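Local structure of soluble lytic murein transglycosylase (Pseudomonas aeruginosa, 5OHU) at residues 510-515 with 519-524; 559-564 with 573-578; 239-244 with 267-272. The protein turns over bacterial cell-wall peptidoglycan as a lytic transglycosylase, in both exolytic and endolytic modes. All blocks are in the same frame, centred on the assembly; numbering follows the deposited sequence.

Contact 1 of 3, residues 510-515 with 519-524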
loop_
_atom_site.group_PDB
_atom_site.type_symbol
_atom_site.label_atom_id
_atom_site.label_comp_id
_atom_site.label_asym_id
_atom_site.label_seq_id
_atom_site.Cartn_x
_atom_site.Cartn_y
_atom_site.Cartn_z
ATOM N N ALA A 510 18.060 2.483 2.533
ATOM C CA ALA A 510 16.683 2.698 2.119
ATOM C C ALA A 510 16.360 4.184 2.118
ATOM O O ALA A 510 16.823 4.948 2.971
ATOM C CB ALA A 510 15.722 1.964 3.046
ATOM N N ARG A 511 15.555 4.597 1.155
ATOM C CA ARG A 511 15.160 5.992 1.072
ATOM C C ARG A 511 13.734 6.046 0.553
ATOM O O ARG A 511 13.415 5.399 -0.449
ATOM C CB ARG A 511 16.115 6.786 0.174
ATOM C CG ARG A 511 15.674 8.197 -0.046
ATOM C CD ARG A 511 16.740 9.009 -0.725
ATOM N NE ARG A 511 16.130 10.230 -1.262
ATOM C CZ ARG A 511 15.999 10.509 -2.554
ATOM N NH1 ARG A 511 16.458 9.645 -3.450
ATOM N NH2 ARG A 511 15.420 11.650 -2.928
ATOM N N SER A 512 12.878 6.789 1.249
ATOM C CA SER A 512 11.473 6.859 0.898
ATOM C C SER A 512 11.234 7.962 -0.126
ATOM O O SER A 512 12.109 8.784 -0.411
ATOM C CB SER A 512 10.621 7.095 2.139
ATOM O OG SER A 512 10.551 8.477 2.428
ATOM N N GLY A 513 10.014 7.982 -0.668
ATOM C CA GLY A 513 9.663 8.939 -1.702
ATOM C C GLY A 513 9.702 10.388 -1.261
ATOM O O GLY A 513 9.873 11.271 -2.107
ATOM N N VAL A 514 9.549 10.656 0.038
ATOM C CA VAL A 514 9.547 12.027 0.542
ATOM C C VAL A 514 10.876 12.407 1.193
ATOM O O VAL A 514 11.001 13.508 1.738
ATOM C CB VAL A 514 8.378 12.264 1.508
ATOM C CG1 VAL A 514 7.070 11.906 0.827
ATOM C CG2 VAL A 514 8.557 11.445 2.775
ATOM N N GLY A 515 11.877 11.530 1.139
ATOM C CA GLY A 515 13.204 11.859 1.626
ATOM C C GLY A 515 13.641 11.181 2.913
ATOM O O GLY A 515 14.781 11.391 3.334
ATOM N N LEU A 519 18.306 3.435 8.173
ATOM C CA LEU A 519 17.744 2.369 9.009
ATOM C C LEU A 519 16.484 2.818 9.731
ATOM O O LEU A 519 15.532 2.041 9.880
ATOM C CB LEU A 519 18.783 1.895 10.024
ATOM C CG LEU A 519 19.908 1.072 9.397
ATOM C CD1 LEU A 519 21.046 0.846 10.385
ATOM C CD2 LEU A 519 19.372 -0.266 8.851
ATOM N N MET A 520 16.460 4.066 10.185
ATOM C CA MET A 520 15.376 4.580 10.999
ATOM C C MET A 520 14.562 5.649 10.273
ATOM O O MET A 520 13.678 6.261 10.887
ATOM C CB MET A 520 15.963 5.082 12.321
ATOM C CG MET A 520 16.318 3.915 13.235
ATOM S SD MET A 520 16.908 4.434 14.874
ATOM C CE MET A 520 15.317 4.313 15.754
ATOM N N GLN A 521 14.801 5.834 8.965
ATOM C CA GLN A 521 13.931 6.610 8.073
ATOM C C GLN A 521 13.752 8.038 8.590
ATOM O O GLN A 521 12.641 8.522 8.819
ATOM C CB GLN A 521 12.570 5.911 7.880
ATOM C CG GLN A 521 12.644 4.666 7.008
ATOM C CD GLN A 521 12.989 5.012 5.557
ATOM O OE1 GLN A 521 12.102 5.226 4.725
ATOM N NE2 GLN A 521 14.286 5.084 5.259
ATOM N N LEU A 522 14.878 8.695 8.802
ATOM C CA LEU A 522 14.874 10.043 9.336
ATOM C C LEU A 522 14.686 11.054 8.216
ATOM O O LEU A 522 15.309 10.949 7.152
ATOM C CB LEU A 522 16.181 10.336 10.074
ATOM C CG LEU A 522 16.504 9.425 11.258
ATOM C CD1 LEU A 522 17.883 9.777 11.846
ATOM C CD2 LEU A 522 15.397 9.541 12.301
ATOM N N MET A 523 13.822 12.023 8.461
ATOM C CA MET A 523 13.762 13.188 7.599
ATOM C C MET A 523 14.960 14.092 7.879
ATOM O O MET A 523 15.387 14.221 9.031
ATOM C CB MET A 523 12.456 13.946 7.816
ATOM C CG MET A 523 11.239 13.117 7.442
ATOM S SD MET A 523 11.277 12.716 5.672
ATOM C CE MET A 523 11.407 14.340 4.930
ATOM N N PRO A 524 15.516 14.718 6.841
ATOM C CA PRO A 524 16.786 15.440 7.013
ATOM C C PRO A 524 16.679 16.642 7.921
ATOM O O PRO A 524 17.641 16.952 8.634
ATOM C CB PRO A 524 17.153 15.852 5.578
ATOM C CG PRO A 524 16.313 14.958 4.687
ATOM C CD PRO A 524 15.054 14.717 5.444
#

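Contact 2 of 3, residues 559-564 with 573-578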
loop_
_atom_site.group_PDB
_atom_site.type_symbol
_atom_site.label_atom_id
_atom_site.label_comp_id
_atom_site.label_asym_id
_atom_site.label_seq_id
_atom_site.Cartn_x
_atom_site.Cartn_y
_atom_site.Cartn_z
ATOM N N SER A 559 13.995 8.799 21.530
ATOM C CA SER A 559 13.889 9.022 22.967
ATOM C C SER A 559 13.142 10.311 23.281
ATOM O O SER A 559 12.495 10.401 24.328
ATOM C CB SER A 559 15.278 9.027 23.610
ATOM O OG SER A 559 15.931 10.258 23.373
ATOM N N GLN A 560 13.223 11.313 22.396
ATOM C CA GLN A 560 12.427 12.533 22.554
ATOM C C GLN A 560 10.933 12.244 22.435
ATOM O O GLN A 560 10.127 12.710 23.246
ATOM C CB GLN A 560 12.831 13.569 21.504
ATOM C CG GLN A 560 14.068 14.373 21.853
ATOM C CD GLN A 560 14.405 15.418 20.790
ATOM O OE1 GLN A 560 14.455 15.122 19.591
ATOM N NE2 GLN A 560 14.625 16.652 21.231
ATOM N N VAL A 561 10.535 11.518 21.397
ATOM C CA VAL A 561 9.127 11.167 21.280
ATOM C C VAL A 561 8.708 10.334 22.489
ATOM O O VAL A 561 7.619 10.509 23.044
ATOM C CB VAL A 561 8.873 10.440 19.948
ATOM C CG1 VAL A 561 7.428 10.164 19.794
ATOM C CG2 VAL A 561 9.333 11.310 18.785
ATOM N N HIS A 562 9.612 9.481 22.962
ATOM C CA HIS A 562 9.329 8.617 24.100
ATOM C C HIS A 562 9.046 9.435 25.362
ATOM O O HIS A 562 8.040 9.209 26.050
ATOM C CB HIS A 562 10.518 7.666 24.279
ATOM C CG HIS A 562 10.379 6.678 25.391
ATOM N ND1 HIS A 562 11.186 6.712 26.505
ATOM C CD2 HIS A 562 9.598 5.580 25.532
ATOM C CE1 HIS A 562 10.895 5.697 27.303
ATOM N NE2 HIS A 562 9.942 4.987 26.730
ATOM N N SER A 563 9.908 10.403 25.687
ATOM C CA SER A 563 9.604 11.174 26.893
ATOM C C SER A 563 8.468 12.160 26.677
ATOM O O SER A 563 7.750 12.469 27.626
ATOM C CB SER A 563 10.842 11.902 27.443
ATOM O OG SER A 563 11.610 12.462 26.417
ATOM N N GLN A 564 8.245 12.611 25.451
ATOM C CA GLN A 564 7.117 13.493 25.195
ATOM C C GLN A 564 5.781 12.814 25.502
ATOM O O GLN A 564 4.821 13.502 25.861
ATOM C CB GLN A 564 7.184 13.979 23.748
ATOM C CG GLN A 564 5.946 14.645 23.238
ATOM C CD GLN A 564 6.150 15.286 21.882
ATOM O OE1 GLN A 564 7.103 14.967 21.163
ATOM N NE2 GLN A 564 5.251 16.191 21.521
ATOM N N SER A 573 5.313 5.169 19.568
ATOM C CA SER A 573 5.384 4.498 18.275
ATOM C C SER A 573 4.416 5.137 17.297
ATOM O O SER A 573 4.764 5.390 16.132
ATOM C CB SER A 573 5.085 2.999 18.411
ATOM O OG SER A 573 6.073 2.366 19.208
ATOM N N ALA A 574 3.190 5.403 17.760
ATOM C CA ALA A 574 2.201 6.062 16.912
ATOM C C ALA A 574 2.702 7.430 16.465
ATOM O O ALA A 574 2.532 7.818 15.304
ATOM C CB ALA A 574 0.867 6.185 17.657
ATOM N N ALA A 575 3.350 8.159 17.366
ATOM C CA ALA A 575 3.816 9.493 17.025
ATOM C C ALA A 575 4.966 9.438 16.036
ATOM O O ALA A 575 5.061 10.303 15.158
ATOM C CB ALA A 575 4.234 10.248 18.291
ATOM N N TYR A 576 5.841 8.433 16.161
ATOM C CA TYR A 576 6.903 8.259 15.181
ATOM C C TYR A 576 6.332 8.189 13.776
ATOM O O TYR A 576 6.899 8.763 12.841
ATOM C CB TYR A 576 7.709 6.994 15.494
ATOM C CG TYR A 576 9.124 6.977 14.924
ATOM C CD1 TYR A 576 9.373 6.567 13.612
ATOM C CD2 TYR A 576 10.209 7.371 15.704
ATOM C CE1 TYR A 576 10.673 6.539 13.091
ATOM C CE2 TYR A 576 11.522 7.354 15.197
ATOM C CZ TYR A 576 11.741 6.932 13.888
ATOM O OH TYR A 576 13.031 6.918 13.388
ATOM N N ASN A 577 5.188 7.526 13.616
ATOM C CA ASN A 577 4.644 7.287 12.294
ATOM C C ASN A 577 3.715 8.410 11.844
ATOM O O ASN A 577 3.740 8.793 10.670
ATOM C CB ASN A 577 3.889 5.955 12.272
ATOM C CG ASN A 577 3.197 5.709 10.932
ATOM O OD1 ASN A 577 3.866 5.495 9.911
ATOM N ND2 ASN A 577 1.873 5.800 10.914
ATOM N N ALA A 578 2.896 8.955 12.758
ATOM C CA ALA A 578 1.867 9.921 12.400
ATOM C C ALA A 578 2.142 11.329 12.903
ATOM O O ALA A 578 1.437 12.255 12.495
ATOM C CB ALA A 578 0.487 9.466 12.921
#

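Contact 3 of 3, residues 239-244 with 267-272. With PO4 (phosphate ion), chain G.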
loop_
_atom_site.group_PDB
_atom_site.type_symbol
_atom_site.label_atom_id
_atom_site.label_comp_id
_atom_site.label_asym_id
_atom_site.label_seq_id
_atom_site.Cartn_x
_atom_site.Cartn_y
_atom_site.Cartn_z
ATOM N N ASP A 239 -26.758 14.915 -8.049
ATOM C CA ASP A 239 -25.372 14.496 -8.243
ATOM C C ASP A 239 -24.401 15.557 -7.742
ATOM O O ASP A 239 -23.414 15.239 -7.070
ATOM C CB ASP A 239 -25.120 14.207 -9.723
ATOM C CG ASP A 239 -25.305 12.748 -10.073
ATOM O OD1 ASP A 239 -25.001 11.885 -9.226
ATOM O OD2 ASP A 239 -25.766 12.469 -11.197
ATOM N N VAL A 240 -24.661 16.824 -8.055
ATOM C CA VAL A 240 -23.802 17.887 -7.544
ATOM C C VAL A 240 -23.742 17.831 -6.026
ATOM O O VAL A 240 -22.661 17.806 -5.426
ATOM C CB VAL A 240 -24.284 19.256 -8.041
ATOM C CG1 VAL A 240 -23.523 20.368 -7.316
ATOM C CG2 VAL A 240 -24.054 19.335 -9.546
ATOM N N VAL A 241 -24.910 17.772 -5.387
ATOM C CA VAL A 241 -24.971 17.835 -3.933
ATOM C C VAL A 241 -24.330 16.599 -3.317
ATOM O O VAL A 241 -23.577 16.697 -2.341
ATOM C CB VAL A 241 -26.430 18.033 -3.490
ATOM C CG1 VAL A 241 -26.597 17.739 -2.008
ATOM C CG2 VAL A 241 -26.860 19.460 -3.821
ATOM N N GLY A 242 -24.576 15.428 -3.899
ATOM C CA GLY A 242 -24.022 14.213 -3.323
ATOM C C GLY A 242 -22.511 14.197 -3.363
ATOM O O GLY A 242 -21.856 13.782 -2.400
ATOM N N LEU A 243 -21.934 14.655 -4.479
ATOM C CA LEU A 243 -20.485 14.772 -4.562
ATOM C C LEU A 243 -19.965 15.715 -3.489
ATOM O O LEU A 243 -18.988 15.407 -2.787
ATOM C CB LEU A 243 -20.068 15.250 -5.958
ATOM C CG LEU A 243 -18.552 15.248 -6.190
ATOM C CD1 LEU A 243 -18.247 14.691 -7.564
ATOM C CD2 LEU A 243 -17.994 16.644 -6.053
ATOM N N GLY A 244 -20.629 16.862 -3.329
ATOM C CA GLY A 244 -20.183 17.822 -2.333
ATOM C C GLY A 244 -20.281 17.290 -0.915
ATOM O O GLY A 244 -19.385 17.508 -0.098
ATOM N N LEU A 267 -34.263 16.550 -2.730
ATOM C CA LEU A 267 -33.590 16.250 -3.986
ATOM C C LEU A 267 -33.720 14.768 -4.311
ATOM O O LEU A 267 -33.657 13.928 -3.406
ATOM C CB LEU A 267 -32.108 16.633 -3.922
ATOM C CG LEU A 267 -31.844 18.132 -3.805
ATOM C CD1 LEU A 267 -30.345 18.414 -3.770
ATOM C CD2 LEU A 267 -32.513 18.870 -4.958
ATOM N N PRO A 268 -33.876 14.450 -5.470
ATOM C CA PRO A 268 -34.139 13.046 -5.844
ATOM C C PRO A 268 -32.872 12.204 -5.922
ATOM O O PRO A 268 -32.454 11.732 -6.983
ATOM C CB PRO A 268 -34.812 13.199 -7.210
ATOM C CG PRO A 268 -34.083 14.384 -7.804
ATOM C CD PRO A 268 -33.958 15.349 -6.636
ATOM N N PHE A 269 -32.232 12.006 -4.776
ATOM C CA PHE A 269 -31.102 11.092 -4.716
ATOM C C PHE A 269 -31.547 9.690 -5.099
ATOM O O PHE A 269 -32.602 9.225 -4.670
ATOM C CB PHE A 269 -30.517 11.048 -3.302
ATOM C CG PHE A 269 -29.932 12.336 -2.841
ATOM C CD1 PHE A 269 -28.772 12.826 -3.408
ATOM C CD2 PHE A 269 -30.514 13.036 -1.799
ATOM C CE1 PHE A 269 -28.214 14.013 -2.966
ATOM C CE2 PHE A 269 -29.967 14.229 -1.352
ATOM C CZ PHE A 269 -28.814 14.714 -1.932
ATOM N N SER A 270 -30.728 9.004 -5.889
ATOM C CA SER A 270 -30.951 7.580 -6.090
ATOM C C SER A 270 -30.664 6.823 -4.798
ATOM O O SER A 270 -29.947 7.298 -3.912
ATOM C CB SER A 270 -30.073 7.028 -7.219
ATOM O OG SER A 270 -28.694 7.070 -6.894
ATOM N N SER A 271 -31.253 5.632 -4.692
ATOM C CA SER A 271 -30.999 4.789 -3.531
ATOM C C SER A 271 -29.508 4.525 -3.351
ATOM O O SER A 271 -29.023 4.437 -2.215
ATOM C CB SER A 271 -31.772 3.478 -3.670
ATOM O OG SER A 271 -32.348 3.096 -2.432
ATOM N N ASP A 272 -28.765 4.441 -4.459
ATOM C CA ASP A 272 -27.340 4.136 -4.396
ATOM C C ASP A 272 -26.537 5.319 -3.871
ATOM O O ASP A 272 -25.665 5.151 -3.009
ATOM C CB ASP A 272 -26.834 3.724 -5.776
ATOM C CG ASP A 272 -27.653 2.601 -6.377
ATOM O OD1 ASP A 272 -27.895 1.599 -5.671
ATOM O OD2 ASP A 272 -28.065 2.728 -7.553
HETATM P P PO4 G . -25.522 7.225 -9.516
HETATM O O1 PO4 G . -25.374 8.665 -9.950
HETATM O O2 PO4 G . -24.593 6.954 -8.356
HETATM O O3 PO4 G . -25.171 6.317 -10.673
HETATM O O4 PO4 G . -26.947 6.968 -9.080
#

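Contact 1 of 3, residues 510-515 with 519-524
Gln521 folds its carboxamide back onto Ala510 and Ser512, while Met523 curls its thioether against Val514 and Gly515. These two side chains bridge two parts of the connection from helix 493-504 to helix 524-534 in the lysozyme-like transglycosylase domain. Segment 519-524 carries the Leu-Met-Gln of the GLMQ sequence familiar from Slt-type transglycosylases; segment 510-515 ends in a type I beta turn from Ser512 to Gly515. The polar part of the contact is modest. Gln521 NE2 gives a weak, bent hydrogen bond to Ala510 O, 3.4 Å long with an N-H...O angle of 133°, and it also bonds to the carbonyl of Gly518, its stronger partner. A bend at chi2 (-67°) doubles the chain over, carrying the amide across to the other segment, where OE1 rests 3.5 Å from Ser512 CB. Glu503 of helix 493-504 also touches this side chain. The turn supplies bonds of its own: Gly515 N donates to Ser512 O at 3.2 Å, and Ser512 OG, 3.4 Å from Val514 N, accepts weakly from that amide in the manner of an ST turn and weakly again from Ala516 N. The turn closes on Gly515, whose positive phi suits glycine. Apolar contact takes over at the far end. Met523, at the N-cap position just before helix 524-534, has all three torsions near -60°, and this compact coil lays the sulfur beside the turn: SD is 4.2 Å from Val514 CG2, the two side chains crossing at a slant. Its methyl CE meets the backbone instead, 3.3 Å from Val514 O. Pro524, the first residue of the helix, completes the patch with its ring carbon CD 3.9 Å from Gly515 O.

Contact 2 of 3, residues 559-564 with 573-578
Val561 sets CG1 anti to its own nitrogen (chi1 -176°), which aims that methyl from helix 547-564 at Ala575 of helix 569-578. The meeting is a single close methyl pair, with Val561 CG1 3.5 Å from Ala575 CB and both side chains leaving their helices toward one another. Alanine's small side chain lets the two backbones come close here, the CA atoms of Val561 and Ala575 being 7.0 Å apart. The same CG1 lies near the backbone at Tyr576 N, at 4.3 Å, whereas the Tyr576 side chain stays beyond contact distance of segment 559-564 and its hydroxyl bonds to the carbonyl of Met520. No hydrogen bond joins the two segments. Away from the interface, Ser563 OG donates to Ser559 O at 3.1 Å, a carbonyl that also accepts the helical bond from Ser563 N. Ala575, Tyr576 and Asn577 form the Ala-Tyr-Asn sequence characteristic of this family. Around the pair, Val583 of helix 580-586 also packs on Ala575, helix 605-624 covers Tyr576 through Tyr610, and helix 524-534 lies against Ser559 and Gln560.

Contact 3 of 3, residues 239-244 with 267-272
Against Leu267 and Phe269 lie the two methyls of Val241, on helix 235-251, in plain apolar packing of an all-helical scaffold. The second segment is the linker that follows helix 253-263 and starts helix 271-287, so the contact ties helix 235-251 to the linker beyond the next helix; stacked helices of this sort build the long helical part of Slt enzymes, as in Slt70. The tight half is built from apolar side chains. Val241 CG2 lies 3.6 Å from Leu267 CD1, the side chains crossing at about a right angle. CG1, set anti to the backbone nitrogen by a chi1 of 165°, points instead at the edge of the Phe269 ring, nearly in its plane and 3.8 Å from CZ. The same edge also reaches the helix backbone, with Phe269 CE1 4.0 Å from Gly242 N. Leu267 CB sits over one ring face toward the rim, and Tyr263 of helix 253-263 touches both Val241 and Phe269. An inverse gamma turn centred on Pro268, closed by Phe269 N to Leu267 O at 2.8 Å, brings Leu267 and Phe269 to the same helix. The other half is looser and polar, with a phosphate, probably from the crystallisation liquor, beside Asp239 and Ser270 at the margin. Asp239 is held by a salt bridge to Lys186 and by Trp182 NE1, yet its OD1 is also near a carboxylate oxygen of Glu273; Lys186 probably eases this gathering of negative charge. Phosphate O1 comes within 3.3 Å of Asp239 OD1, a close oxygen pair that probably adds to it. Ser270 N-caps helix 271-287, its hydroxyl capping a backbone nitrogen just past Asp272 while Ser270 N bonds to Glu273, a capping box. That hydroxyl has one more partner: Ser270 OG donates to phosphate O4 at 2.8 Å.

Contacts 1 and 2 belong to the same lysozyme-like domain, and they touch through Tyr576, which also packs on Leu522. Contact 3 stands apart in the helical scaffold, its nearest atoms about 26 Å from contact 1 and about 25 Å from contact 2. Place and chemistry go together. Contact 1, at the surface, joins two parts of one loop with a weak amide bond, a turn and a thioether. Contact 2, buried, joins two successive helices through little more than a methyl pair. Contact 3 is also buried and apolar where the segments meet, but pairs a helix with a linker and has a charged, phosphate-bearing margin that contact 2 lacks.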